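Long-range contact in mercuric reductase (Metallosphaera sedula, PDB 4YWO), which probably reduces mercuric ions to elemental mercury with NADPH, working as a homodimeric flavoenzyme that carries FAD: residues E382-V394 and G402-I414. Residues are numbered along the deposited sequence; the frame is centred on the assembly and turned at random. Where two conformers were deposited one is given.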
loop_
_atom_site.group_PDB
_atom_site.type_symbol
_atom_site.label_atom_id
_atom_site.label_comp_id
_atom_site.label_asym_id
_atom_site.label_seq_id
_atom_site.Cartn_x
_atom_site.Cartn_y
_atom_site.Cartn_z
ATOM N N GLU A 382 7.216 -6.183 -11.851
ATOM C CA GLU A 382 7.493 -6.356 -13.265
ATOM C C GLU A 382 6.536 -5.570 -14.153
ATOM O O GLU A 382 6.940 -4.857 -15.125
ATOM C CB GLU A 382 7.482 -7.884 -13.556
ATOM C CG GLU A 382 8.446 -8.710 -12.703
ATOM C CD GLU A 382 8.298 -10.262 -12.733
ATOM O OE1 GLU A 382 8.078 -10.749 -13.864
ATOM O OE2 GLU A 382 8.364 -10.943 -11.627
ATOM N N ILE A 383 5.263 -5.596 -13.812
ATOM C CA ILE A 383 4.216 -4.922 -14.581
ATOM C C ILE A 383 4.390 -3.393 -14.640
ATOM O O ILE A 383 4.229 -2.770 -15.693
ATOM C CB ILE A 383 2.807 -5.289 -14.039
ATOM C CG1 ILE A 383 2.490 -6.753 -14.320
ATOM C CG2 ILE A 383 1.678 -4.369 -14.593
ATOM C CD1 ILE A 383 1.309 -7.286 -13.533
ATOM N N ILE A 384 4.881 -2.812 -13.534
ATOM C CA ILE A 384 5.037 -1.361 -13.444
ATOM C C ILE A 384 6.474 -0.895 -13.587
ATOM O O ILE A 384 6.775 0.236 -13.210
ATOM C CB ILE A 384 4.374 -0.826 -12.132
ATOM C CG1 ILE A 384 5.145 -1.243 -10.863
ATOM C CG2 ILE A 384 2.904 -1.175 -12.024
ATOM C CD1 ILE A 384 4.680 -0.723 -9.518
ATOM N N ASN A 385 7.324 -1.764 -14.076
ATOM C CA ASN A 385 8.720 -1.400 -14.363
ATOM C C ASN A 385 9.446 -0.880 -13.123
ATOM O O ASN A 385 10.111 0.179 -13.155
ATOM C CB ASN A 385 8.753 -0.343 -15.502
ATOM C CG ASN A 385 8.441 -0.940 -16.852
ATOM O OD1 ASN A 385 8.364 -2.159 -16.993
ATOM N ND2 ASN A 385 8.255 -0.081 -17.877
ATOM N N SER A 386 9.283 -1.583 -11.994
ATOM C CA SER A 386 9.944 -1.145 -10.744
ATOM C C SER A 386 10.553 -2.322 -10.052
ATOM O O SER A 386 10.202 -2.747 -8.957
ATOM C CB SER A 386 8.923 -0.387 -9.874
ATOM O OG SER A 386 9.669 0.259 -8.824
ATOM N N ARG A 387 11.508 -2.939 -10.748
ATOM C CA ARG A 387 12.033 -4.208 -10.285
ATOM C C ARG A 387 13.157 -4.079 -9.239
ATOM O O ARG A 387 13.432 -5.096 -8.595
ATOM C CB ARG A 387 12.614 -5.019 -11.484
ATOM C CG ARG A 387 11.526 -5.421 -12.473
ATOM C CD ARG A 387 12.224 -6.111 -13.616
ATOM N NE ARG A 387 11.374 -6.884 -14.457
ATOM C CZ ARG A 387 10.604 -6.468 -15.443
ATOM N NH1 ARG A 387 10.371 -5.136 -15.675
ATOM N NH2 ARG A 387 9.999 -7.450 -16.179
ATOM N N LEU A 388 13.738 -2.901 -9.010
ATOM C CA LEU A 388 14.759 -2.726 -8.009
ATOM C C LEU A 388 14.162 -2.912 -6.601
ATOM O O LEU A 388 13.034 -2.428 -6.351
ATOM C CB LEU A 388 15.382 -1.357 -8.137
ATOM C CG LEU A 388 16.515 -1.092 -7.147
ATOM C CD1 LEU A 388 17.617 -0.184 -7.687
ATOM C CD2 LEU A 388 16.005 -0.544 -5.833
ATOM N N GLY A 389 14.820 -3.684 -5.782
ATOM C CA GLY A 389 14.430 -3.795 -4.388
ATOM C C GLY A 389 14.311 -5.173 -3.872
ATOM O O GLY A 389 14.692 -6.152 -4.514
ATOM N N PHE A 390 13.743 -5.270 -2.696
ATOM C CA PHE A 390 13.608 -6.489 -1.975
ATOM C C PHE A 390 12.629 -6.409 -0.844
ATOM O O PHE A 390 12.236 -5.314 -0.415
ATOM C CB PHE A 390 14.985 -6.968 -1.390
ATOM C CG PHE A 390 15.486 -6.089 -0.280
ATOM C CD1 PHE A 390 15.076 -6.280 1.043
ATOM C CD2 PHE A 390 16.155 -4.903 -0.556
ATOM C CE1 PHE A 390 15.450 -5.373 2.047
ATOM C CE2 PHE A 390 16.542 -4.021 0.429
ATOM C CZ PHE A 390 16.172 -4.220 1.727
ATOM N N VAL A 391 12.262 -7.566 -0.324
ATOM C CA VAL A 391 11.490 -7.647 0.943
ATOM C C VAL A 391 12.230 -8.650 1.837
ATOM O O VAL A 391 12.519 -9.788 1.416
ATOM C CB VAL A 391 10.003 -8.027 0.756
ATOM C CG1 VAL A 391 9.319 -8.006 2.070
ATOM C CG2 VAL A 391 9.392 -7.033 -0.137
ATOM N N LYS A 392 12.558 -8.220 3.058
ATOM C CA LYS A 392 13.249 -9.101 4.035
ATOM C C LYS A 392 12.358 -9.268 5.243
ATOM O O LYS A 392 11.800 -8.292 5.770
ATOM C CB LYS A 392 14.533 -8.475 4.477
ATOM C CG LYS A 392 15.402 -9.319 5.386
ATOM C CD LYS A 392 16.786 -8.626 5.506
ATOM C CE LYS A 392 17.757 -9.524 6.174
ATOM N NZ LYS A 392 19.111 -8.867 6.245
ATOM N N MET A 393 12.217 -10.491 5.690
ATOM C CA MET A 393 11.360 -10.854 6.826
ATOM C C MET A 393 12.165 -11.595 7.860
ATOM O O MET A 393 12.993 -12.450 7.468
ATOM C CB MET A 393 10.135 -11.632 6.356
ATOM C CG MET A 393 9.093 -12.042 7.443
ATOM S SD MET A 393 7.649 -12.820 6.771
ATOM C CE MET A 393 6.777 -11.377 6.191
ATOM N N VAL A 394 12.006 -11.233 9.111
ATOM C CA VAL A 394 12.746 -11.824 10.206
ATOM C C VAL A 394 11.799 -12.410 11.226
ATOM O O VAL A 394 10.816 -11.758 11.600
ATOM C CB VAL A 394 13.607 -10.783 10.909
ATOM C CG1 VAL A 394 14.418 -11.380 12.044
ATOM C CG2 VAL A 394 14.490 -9.953 9.976
ATOM N N GLY A 402 10.320 -8.562 12.263
ATOM C CA GLY A 402 10.903 -7.462 11.508
ATOM C C GLY A 402 10.556 -7.683 10.066
ATOM O O GLY A 402 10.543 -8.795 9.524
ATOM N N VAL A 403 10.304 -6.558 9.382
ATOM C CA VAL A 403 10.124 -6.540 7.926
ATOM C C VAL A 403 10.805 -5.294 7.405
ATOM O O VAL A 403 10.614 -4.188 7.960
ATOM C CB VAL A 403 8.626 -6.569 7.511
ATOM C CG1 VAL A 403 8.452 -6.352 6.032
ATOM C CG2 VAL A 403 7.885 -7.772 8.037
ATOM N N HIS A 404 11.593 -5.438 6.328
ATOM C CA HIS A 404 12.364 -4.393 5.735
ATOM C C HIS A 404 12.159 -4.524 4.270
ATOM O O HIS A 404 12.262 -5.583 3.706
ATOM C CB HIS A 404 13.854 -4.558 6.104
ATOM C CG HIS A 404 14.048 -4.714 7.576
ATOM N ND1 HIS A 404 14.377 -3.671 8.402
ATOM C CD2 HIS A 404 13.845 -5.776 8.389
ATOM C CE1 HIS A 404 14.346 -4.072 9.647
ATOM N NE2 HIS A 404 13.940 -5.336 9.666
ATOM N N ALA A 405 11.951 -3.390 3.551
ATOM C CA ALA A 405 11.640 -3.530 2.134
ATOM C C ALA A 405 12.075 -2.262 1.368
ATOM O O ALA A 405 12.155 -1.147 1.946
ATOM C CB ALA A 405 10.163 -3.746 1.930
ATOM N N VAL A 406 12.391 -2.454 0.093
ATOM C CA VAL A 406 12.669 -1.365 -0.850
ATOM C C VAL A 406 11.829 -1.736 -2.076
ATOM O O VAL A 406 11.931 -2.828 -2.632
ATOM C CB VAL A 406 14.203 -1.269 -1.166
ATOM C CG1 VAL A 406 14.369 -0.270 -2.298
ATOM C CG2 VAL A 406 14.972 -0.939 0.069
ATOM N N GLY A 407 11.049 -0.764 -2.570
ATOM C CA GLY A 407 10.267 -0.983 -3.770
ATOM C C GLY A 407 9.198 0.098 -3.922
ATOM O O GLY A 407 9.059 1.014 -3.080
ATOM N N GLU A 408 8.483 0.028 -5.005
ATOM C CA GLU A 408 7.526 1.078 -5.351
ATOM C C GLU A 408 6.374 1.088 -4.325
ATOM O O GLU A 408 5.644 0.107 -4.169
ATOM C CB GLU A 408 6.907 0.780 -6.743
ATOM C CG GLU A 408 6.372 2.018 -7.389
ATOM C CD GLU A 408 7.518 3.024 -7.739
ATOM O OE1 GLU A 408 7.159 4.166 -7.539
ATOM O OE2 GLU A 408 8.750 2.688 -8.079
ATOM N N ASN A 409 6.183 2.210 -3.660
ATOM C CA ASN A 409 5.111 2.430 -2.730
ATOM C C ASN A 409 5.084 1.410 -1.606
ATOM O O ASN A 409 4.043 1.167 -1.027
ATOM C CB ASN A 409 3.768 2.398 -3.427
ATOM C CG ASN A 409 3.593 3.496 -4.453
ATOM O OD1 ASN A 409 2.999 3.225 -5.549
ATOM N ND2 ASN A 409 3.999 4.696 -4.132
ATOM N N VAL A 410 6.274 0.870 -1.210
ATOM C CA VAL A 410 6.269 -0.059 -0.058
ATOM C C VAL A 410 5.823 0.642 1.232
ATOM O O VAL A 410 5.512 -0.026 2.195
ATOM C CB VAL A 410 7.561 -0.872 0.048
ATOM C CG1 VAL A 410 7.781 -1.785 -1.136
ATOM C CG2 VAL A 410 8.800 -0.014 0.306
ATOM N N ALA A 411 5.859 1.968 1.280
ATOM C CA ALA A 411 5.293 2.631 2.425
ATOM C C ALA A 411 3.840 2.237 2.726
ATOM O O ALA A 411 3.459 2.216 3.910
ATOM C CB ALA A 411 5.307 4.119 2.216
ATOM N N GLU A 412 3.104 1.803 1.706
ATOM C CA GLU A 412 1.667 1.503 1.804
ATOM C C GLU A 412 1.437 0.123 2.376
ATOM O O GLU A 412 0.308 -0.153 2.778
ATOM C CB GLU A 412 0.937 1.700 0.476
ATOM C CG GLU A 412 0.955 3.124 -0.039
ATOM C CD GLU A 412 0.227 4.161 0.868
ATOM O OE1 GLU A 412 -0.476 3.653 1.785
ATOM O OE2 GLU A 412 0.459 5.419 0.769
ATOM N N MET A 413 2.417 -0.768 2.284
ATOM C CA MET A 413 2.312 -2.129 2.824
ATOM C C MET A 413 2.957 -2.291 4.199
ATOM O O MET A 413 2.740 -3.301 4.861
ATOM C CB MET A 413 2.941 -3.179 1.910
ATOM C CG MET A 413 4.437 -3.268 1.981
ATOM S SD MET A 413 4.991 -4.431 0.684
ATOM C CE MET A 413 6.699 -4.718 1.144
ATOM N N ILE A 414 3.703 -1.313 4.689
ATOM C CA ILE A 414 4.464 -1.493 5.928
ATOM C C ILE A 414 3.514 -1.490 7.093
ATOM O O ILE A 414 3.809 -2.104 8.125
ATOM C CB ILE A 414 5.616 -0.483 6.060
ATOM C CG1 ILE A 414 6.771 -1.035 6.936
ATOM C CG2 ILE A 414 5.141 0.889 6.548
ATOM C CD1 ILE A 414 7.481 -2.197 6.344
HETATM O O HOH W 1 8.705 -2.332 -6.632
#
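Phe390 and Val406 meet as a hydrogen-bonded pair in the antiparallel hairpin of strands 390-396 and 399-407, inside the five-stranded sheet of the dimerisation domain. The Phe390 ring is folded back over the neighbouring strand because its CG sits between the backbone N and the carbonyl carbon (chi1 69°). Phe390 CE2 thereby lies 3.5 Å from Val406 CG2, and the backbone N of Val406 is placed over one face of the ring. The other methyl of Val406, CG1, meets Leu388 CD2 at 3.9 Å, and helix 215-227 covers Leu388 and Phe390. The broad ring can thus lie across the strand while the two valine methyls divide between it and Leu388.

Further along the same face, Lys392 runs fully extended to salt bridges with Glu214 and Glu216, while His404 NE2 bonds the carbonyl of Leu356. Between them the backbones are stitched tightly: Lys392 N gives His404 O a nearly straight bond of 2.7 Å. On the opposite face Val391 CG2 touches Ala405 CB and, tip to tip, Met413 CE at 3.8 Å. The small Ala405 probably leaves room for the Met413 methyl; Ser443 of helix 442-449 touches Val391 and Met413.

Beyond Gly389, where a side chain would strike the preceding carbonyl oxygen, the strands part and the contact becomes looser and partly exposed. Here Ser386 OG donates to the anti lone pair of Glu408 OE2 over 2.7 Å, and a water bridges Ser386 O and Glu408 N. Ile384 CD1 rests 3.9 Å from Glu408 CG; Ile384 also packs on Tyr66 of the second subunit, so this end lies at the dimer interface. Gln348 bonds Glu408 OE1, so both carboxylate oxygens are gripped; these neutral donors would probably stabilise a negative charge at this partly exposed, water-bridged end.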